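Particle-associated glycoside hydrolase (PDB 6C72) probably depolymerises the capsular polysaccharide of Acinetobacter baumannii as a trimeric phage tailspike, so that the virus can reach and enter its host cell. Local coordinates at residues 48-53 with 98-103; 88-93 with 114-119. One frame throughout, in Å; residues are numbered along the deposited sequence.

Contact 1: residues 48-53 with 98-103. With ZN (zinc ion), chain Q.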
loop_
_atom_site.group_PDB
_atom_site.type_symbol
_atom_site.label_atom_id
_atom_site.label_comp_id
_atom_site.label_asym_id
_atom_site.label_seq_id
_atom_site.Cartn_x
_atom_site.Cartn_y
_atom_site.Cartn_z
ATOM N N THR A 48 -21.215 -47.395 4.134
ATOM C CA THR A 48 -20.178 -46.481 4.591
ATOM C C THR A 48 -20.719 -45.102 4.935
ATOM O O THR A 48 -20.083 -44.379 5.708
ATOM C CB THR A 48 -19.060 -46.309 3.543
ATOM O OG1 THR A 48 -19.571 -45.693 2.351
ATOM C CG2 THR A 48 -18.414 -47.646 3.205
ATOM N N GLY A 49 -21.855 -44.706 4.365
ATOM C CA GLY A 49 -22.381 -43.378 4.603
ATOM C C GLY A 49 -21.707 -42.273 3.820
ATOM O O GLY A 49 -22.053 -41.102 4.011
ATOM N N PHE A 50 -20.750 -42.606 2.960
ATOM C CA PHE A 50 -20.046 -41.645 2.125
ATOM C C PHE A 50 -20.345 -41.934 0.662
ATOM O O PHE A 50 -20.473 -43.099 0.266
ATOM C CB PHE A 50 -18.539 -41.710 2.367
ATOM C CG PHE A 50 -18.135 -41.274 3.739
ATOM C CD1 PHE A 50 -18.123 -42.175 4.786
ATOM C CD2 PHE A 50 -17.769 -39.949 3.983
ATOM C CE1 PHE A 50 -17.758 -41.771 6.062
ATOM C CE2 PHE A 50 -17.400 -39.535 5.258
ATOM C CZ PHE A 50 -17.400 -40.452 6.302
ATOM N N GLY A 51 -20.464 -40.870 -0.137
ATOM C CA GLY A 51 -20.494 -41.003 -1.580
ATOM C C GLY A 51 -21.860 -41.051 -2.228
ATOM O O GLY A 51 -21.928 -41.201 -3.452
ATOM N N GLY A 52 -22.941 -40.944 -1.462
ATOM C CA GLY A 52 -24.260 -40.915 -2.065
ATOM C C GLY A 52 -24.398 -39.778 -3.060
ATOM O O GLY A 52 -23.743 -38.741 -2.948
ATOM N N ALA A 53 -25.256 -39.987 -4.059
ATOM C CA ALA A 53 -25.395 -39.023 -5.141
ATOM C C ALA A 53 -26.739 -39.220 -5.838
ATOM O O ALA A 53 -27.527 -40.108 -5.493
ATOM C CB ALA A 53 -24.229 -39.138 -6.121
ATOM N N ARG A 98 -12.179 -43.566 -0.932
ATOM C CA ARG A 98 -12.442 -44.109 0.392
ATOM C C ARG A 98 -12.144 -43.058 1.454
ATOM O O ARG A 98 -11.034 -42.521 1.508
ATOM C CB ARG A 98 -11.608 -45.371 0.636
ATOM C CG ARG A 98 -12.113 -46.643 -0.067
ATOM C CD ARG A 98 -11.182 -47.853 0.178
ATOM N NE ARG A 98 -11.150 -48.264 1.588
ATOM C CZ ARG A 98 -10.447 -49.294 2.071
ATOM N NH1 ARG A 98 -9.702 -50.041 1.256
ATOM N NH2 ARG A 98 -10.504 -49.585 3.372
ATOM N N ALA A 99 -13.127 -42.778 2.309
ATOM C CA ALA A 99 -13.030 -41.703 3.293
ATOM C C ALA A 99 -12.487 -42.196 4.635
ATOM O O ALA A 99 -12.419 -43.398 4.911
ATOM C CB ALA A 99 -14.391 -41.044 3.511
ATOM N N GLU A 100 -12.095 -41.231 5.469
ATOM C CA GLU A 100 -11.701 -41.456 6.864
ATOM C C GLU A 100 -10.652 -42.552 7.021
ATOM O O GLU A 100 -10.609 -43.245 8.035
ATOM C CB GLU A 100 -12.914 -41.769 7.732
ATOM C CG GLU A 100 -14.017 -40.764 7.579
ATOM C CD GLU A 100 -14.468 -40.217 8.913
ATOM O OE1 GLU A 100 -13.743 -39.360 9.479
ATOM O OE2 GLU A 100 -15.536 -40.659 9.408
ATOM N N LEU A 101 -9.790 -42.716 6.028
ATOM C CA LEU A 101 -8.710 -43.680 6.136
ATOM C C LEU A 101 -7.613 -43.136 7.046
ATOM O O LEU A 101 -7.429 -41.926 7.175
ATOM C CB LEU A 101 -8.167 -44.003 4.744
ATOM C CG LEU A 101 -9.135 -44.830 3.883
ATOM C CD1 LEU A 101 -8.556 -45.149 2.510
ATOM C CD2 LEU A 101 -9.520 -46.128 4.608
ATOM N N LEU A 102 -6.899 -44.040 7.704
ATOM C CA LEU A 102 -5.749 -43.657 8.509
ATOM C C LEU A 102 -4.492 -43.592 7.645
ATOM O O LEU A 102 -4.453 -44.102 6.524
ATOM C CB LEU A 102 -5.563 -44.623 9.676
ATOM C CG LEU A 102 -6.823 -44.729 10.532
ATOM C CD1 LEU A 102 -6.718 -45.854 11.559
ATOM C CD2 LEU A 102 -7.096 -43.382 11.197
ATOM N N GLU A 103 -3.444 -42.965 8.189
ATOM C CA GLU A 103 -2.190 -42.879 7.446
ATOM C C GLU A 103 -1.641 -44.261 7.109
ATOM O O GLU A 103 -0.937 -44.419 6.104
ATOM C CB GLU A 103 -1.146 -42.079 8.235
ATOM C CG GLU A 103 0.119 -41.786 7.430
ATOM C CD GLU A 103 1.049 -40.785 8.092
ATOM O OE1 GLU A 103 1.028 -40.668 9.330
ATOM O OE2 GLU A 103 1.785 -40.089 7.371
HETATM ZN ZN ZN Q . 2.751 -39.270 9.210
HETATM O O HOH W 1 3.870 -37.891 8.290
#
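Phe-50 lays one face of its ring against the methyl of Ala-99, a CH-pi contact in which Ala-99 CB lies 3.7 Å from the ring centroid and 16° off the normal. The methyl, displaced toward the rim, is closest to Phe-50 CD2. The far end of the ring meets Glu-100: Phe-50 CZ is 3.6 Å from Glu-100 OE2, which approaches the edge near the ring plane, the side chains crossing at about a right angle, ring and carboxylate planes 56° apart. At the edge an oxygen faces electropositive ring hydrogens, probably mildly favourable. With CG anti to the carbonyl carbon (chi1 -51°) and a bend at chi2, Glu-100 curls its carboxylate past Phe-50 CZ. Glu-100 is a zinc ligand seen in this protein, with Asp-152 of the same site about 6 Å away between side chains. Well away from the ring, a zinc ion is held by Glu-103 OE1 and OE2, each at 2.2 Å; OE2 is also hydrogen-bonded to Ser-209 OG. This surface contact joins the loop between strands 38-41 and 54-58 of the N-terminal mixed sheet to the loop between strand 89-91 and helix 110-122, where the parallel beta-helix begins.

Contact 2: residues 88-93 with 114-119. With ZN (zinc ion), chain E; ZN (zinc ion), chain F.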
loop_
_atom_site.group_PDB
_atom_site.type_symbol
_atom_site.label_atom_id
_atom_site.label_comp_id
_atom_site.label_asym_id
_atom_site.label_seq_id
_atom_site.Cartn_x
_atom_site.Cartn_y
_atom_site.Cartn_z
ATOM N N LYS A 88 -22.191 -26.913 -8.110
ATOM C CA LYS A 88 -20.799 -26.925 -8.579
ATOM C C LYS A 88 -19.831 -27.504 -7.546
ATOM O O LYS A 88 -18.675 -27.087 -7.467
ATOM C CB LYS A 88 -20.343 -25.527 -9.003
ATOM C CG LYS A 88 -21.190 -24.899 -10.099
ATOM C CD LYS A 88 -20.811 -23.439 -10.329
ATOM C CE LYS A 88 -19.351 -23.300 -10.768
ATOM N NZ LYS A 88 -18.983 -21.872 -11.002
ATOM N N VAL A 89 -20.273 -28.494 -6.776
ATOM C CA VAL A 89 -19.435 -29.182 -5.798
ATOM C C VAL A 89 -19.553 -30.679 -6.052
ATOM O O VAL A 89 -20.656 -31.234 -6.014
ATOM C CB VAL A 89 -19.830 -28.859 -4.341
ATOM C CG1 VAL A 89 -18.931 -29.615 -3.368
ATOM C CG2 VAL A 89 -19.756 -27.367 -4.064
ATOM N N LEU A 90 -18.433 -31.321 -6.347
ATOM C CA LEU A 90 -18.361 -32.767 -6.469
ATOM C C LEU A 90 -17.611 -33.335 -5.269
ATOM O O LEU A 90 -16.451 -32.975 -5.035
ATOM C CB LEU A 90 -17.672 -33.161 -7.768
ATOM C CG LEU A 90 -17.273 -34.625 -7.901
ATOM C CD1 LEU A 90 -18.483 -35.548 -7.864
ATOM C CD2 LEU A 90 -16.523 -34.780 -9.199
ATOM N N HIS A 91 -18.268 -34.208 -4.508
ATOM C CA HIS A 91 -17.589 -34.919 -3.431
ATOM C C HIS A 91 -16.807 -36.079 -4.038
ATOM O O HIS A 91 -17.379 -36.904 -4.755
ATOM C CB HIS A 91 -18.591 -35.414 -2.389
ATOM C CG HIS A 91 -19.240 -34.312 -1.612
ATOM N ND1 HIS A 91 -18.971 -34.080 -0.279
ATOM C CD2 HIS A 91 -20.137 -33.367 -1.982
ATOM C CE1 HIS A 91 -19.667 -33.036 0.136
ATOM N NE2 HIS A 91 -20.380 -32.582 -0.879
ATOM N N ALA A 92 -15.497 -36.125 -3.789
ATOM C CA ALA A 92 -14.680 -37.191 -4.353
ATOM C C ALA A 92 -15.183 -38.568 -3.926
ATOM O O ALA A 92 -15.004 -39.552 -4.659
ATOM C CB ALA A 92 -13.220 -37.003 -3.963
ATOM N N THR A 93 -15.818 -38.664 -2.751
ATOM C CA THR A 93 -16.421 -39.937 -2.369
ATOM C C THR A 93 -17.455 -40.403 -3.390
ATOM O O THR A 93 -17.706 -41.611 -3.511
ATOM C CB THR A 93 -17.062 -39.827 -0.989
ATOM O OG1 THR A 93 -17.959 -38.712 -0.974
ATOM C CG2 THR A 93 -16.004 -39.677 0.105
ATOM N N GLN A 114 -8.133 -37.693 -9.718
ATOM C CA GLN A 114 -7.913 -37.039 -11.000
ATOM C C GLN A 114 -9.182 -37.049 -11.836
ATOM O O GLN A 114 -9.446 -36.106 -12.587
ATOM C CB GLN A 114 -6.771 -37.718 -11.753
ATOM C CG GLN A 114 -6.283 -36.902 -12.939
ATOM C CD GLN A 114 -5.731 -35.553 -12.513
ATOM O OE1 GLN A 114 -4.752 -35.479 -11.769
ATOM N NE2 GLN A 114 -6.379 -34.479 -12.954
ATOM N N LYS A 115 -9.966 -38.123 -11.739
ATOM C CA LYS A 115 -11.247 -38.174 -12.437
ATOM C C LYS A 115 -12.167 -37.060 -11.962
ATOM O O LYS A 115 -12.891 -36.451 -12.762
ATOM C CB LYS A 115 -11.905 -39.532 -12.221
ATOM C CG LYS A 115 -11.626 -40.546 -13.256
ATOM C CD LYS A 115 -12.691 -41.631 -13.147
ATOM C CE LYS A 115 -12.093 -43.024 -13.139
ATOM N NZ LYS A 115 -11.692 -43.390 -14.524
ATOM N N CYS A 116 -12.175 -36.800 -10.656
ATOM C CA CYS A 116 -13.042 -35.763 -10.114
ATOM C C CYS A 116 -12.625 -34.382 -10.615
ATOM O O CYS A 116 -13.464 -33.593 -11.068
ATOM C CB CYS A 116 -13.027 -35.818 -8.580
ATOM S SG CYS A 116 -13.700 -37.372 -7.894
ATOM N N VAL A 117 -11.330 -34.074 -10.554
ATOM C CA VAL A 117 -10.868 -32.764 -11.009
ATOM C C VAL A 117 -11.146 -32.601 -12.499
ATOM O O VAL A 117 -11.631 -31.551 -12.942
ATOM C CB VAL A 117 -9.372 -32.578 -10.687
ATOM C CG1 VAL A 117 -8.860 -31.267 -11.237
ATOM C CG2 VAL A 117 -9.133 -32.689 -9.198
ATOM N N ASP A 118 -10.854 -33.647 -13.287
ATOM C CA ASP A 118 -11.074 -33.602 -14.729
ATOM C C ASP A 118 -12.543 -33.429 -15.080
ATOM O O ASP A 118 -12.880 -32.687 -16.009
ATOM C CB ASP A 118 -10.539 -34.867 -15.395
ATOM C CG ASP A 118 -9.027 -34.905 -15.450
ATOM O OD1 ASP A 118 -8.380 -33.956 -14.952
ATOM O OD2 ASP A 118 -8.488 -35.867 -16.045
ATOM N N TYR A 119 -13.435 -34.117 -14.366
ATOM C CA TYR A 119 -14.850 -34.033 -14.713
ATOM C C TYR A 119 -15.435 -32.670 -14.352
ATOM O O TYR A 119 -16.235 -32.112 -15.118
ATOM C CB TYR A 119 -15.632 -35.159 -14.041
ATOM C CG TYR A 119 -17.106 -35.099 -14.348
ATOM C CD1 TYR A 119 -17.579 -35.350 -15.628
ATOM C CD2 TYR A 119 -18.022 -34.760 -13.365
ATOM C CE1 TYR A 119 -18.925 -35.286 -15.925
ATOM C CE2 TYR A 119 -19.378 -34.700 -13.648
ATOM C CZ TYR A 119 -19.821 -34.970 -14.931
ATOM O OH TYR A 119 -21.161 -34.901 -15.218
HETATM ZN ZN ZN E . -17.706 -35.641 1.003
HETATM ZN ZN ZN F . -21.344 -30.889 -0.294
HETATM O O HOH W 2 -15.756 -36.166 -0.619
HETATM O O HOH W 3 -22.830 -31.515 0.694
HETATM O O HOH W 4 -19.675 -29.264 0.517
#
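Leu-90 and Cys-116 pack strand 89-91 against helix 110-122 at the N-terminal end of the long parallel beta-helix, where strand 89-91 pairs in parallel with 126-129. Leu-90 sends its CB toward the helix, and CG, anti to the backbone N (chi1 168°), carries the branch across the gap. From there the two methyls diverge: CD1 makes no close approach to the helix segment, whereas CD2 does the touching. It sits 3.7 Å from Cys-116 CB, at a similar distance from Cys-116 CA, and 4.4 Å from Tyr-119 CD2, where it meets the edge of the tyrosine ring near its plane. One methyl is thus set between two residues a helical turn apart. Cys-116 continues the packing with its sulfur, which rests 3.7 Å from Ala-92 CA, so the thiol lies over backbone as well as beside the Ala-92 methyl. Val-128 and Ala-95 also touch Cys-116, and the interface is buried and apolar. Elsewhere on the helix, facing Met-140 and Lys-142, Gln-114 NE2 donates to Asp-118 OD1 from above the carboxylate plane, and Lys-142 adds a salt bridge to that same oxygen. His-91 points away from the helix, and its two ring nitrogens serve two different zinc ions. NE2 binds one at 2.0 Å, together with two waters; ND1 binds the other at a longer 2.4 Å. A water that is a further ligand of this second zinc accepts a hydrogen bond from Thr-93 N at 3.3 Å, tying the metal to the 3-10 segment that follows the strand.

How the contacts relate
Contact 2 belongs to the buried interior, contact 1 to the surface, and the two lie about 14 Å apart, centre to centre. Their segments alternate along the chain: 48-53, 88-93, 98-103, 114-119. Contact 2 holds a strand and a helix together through aliphatic and sulfur packing, with a tyrosine edge at one side, while contact 1 joins two loops through an aromatic ring that meets both a methyl and a carboxylate. Thr-93 connects them, its CG2 4.0 Å from both Phe-50 CB and Ala-99 CB. In both, zinc is bound by residues that take no part in the packing: a carboxylate in 98-103 and an imidazole in 88-93.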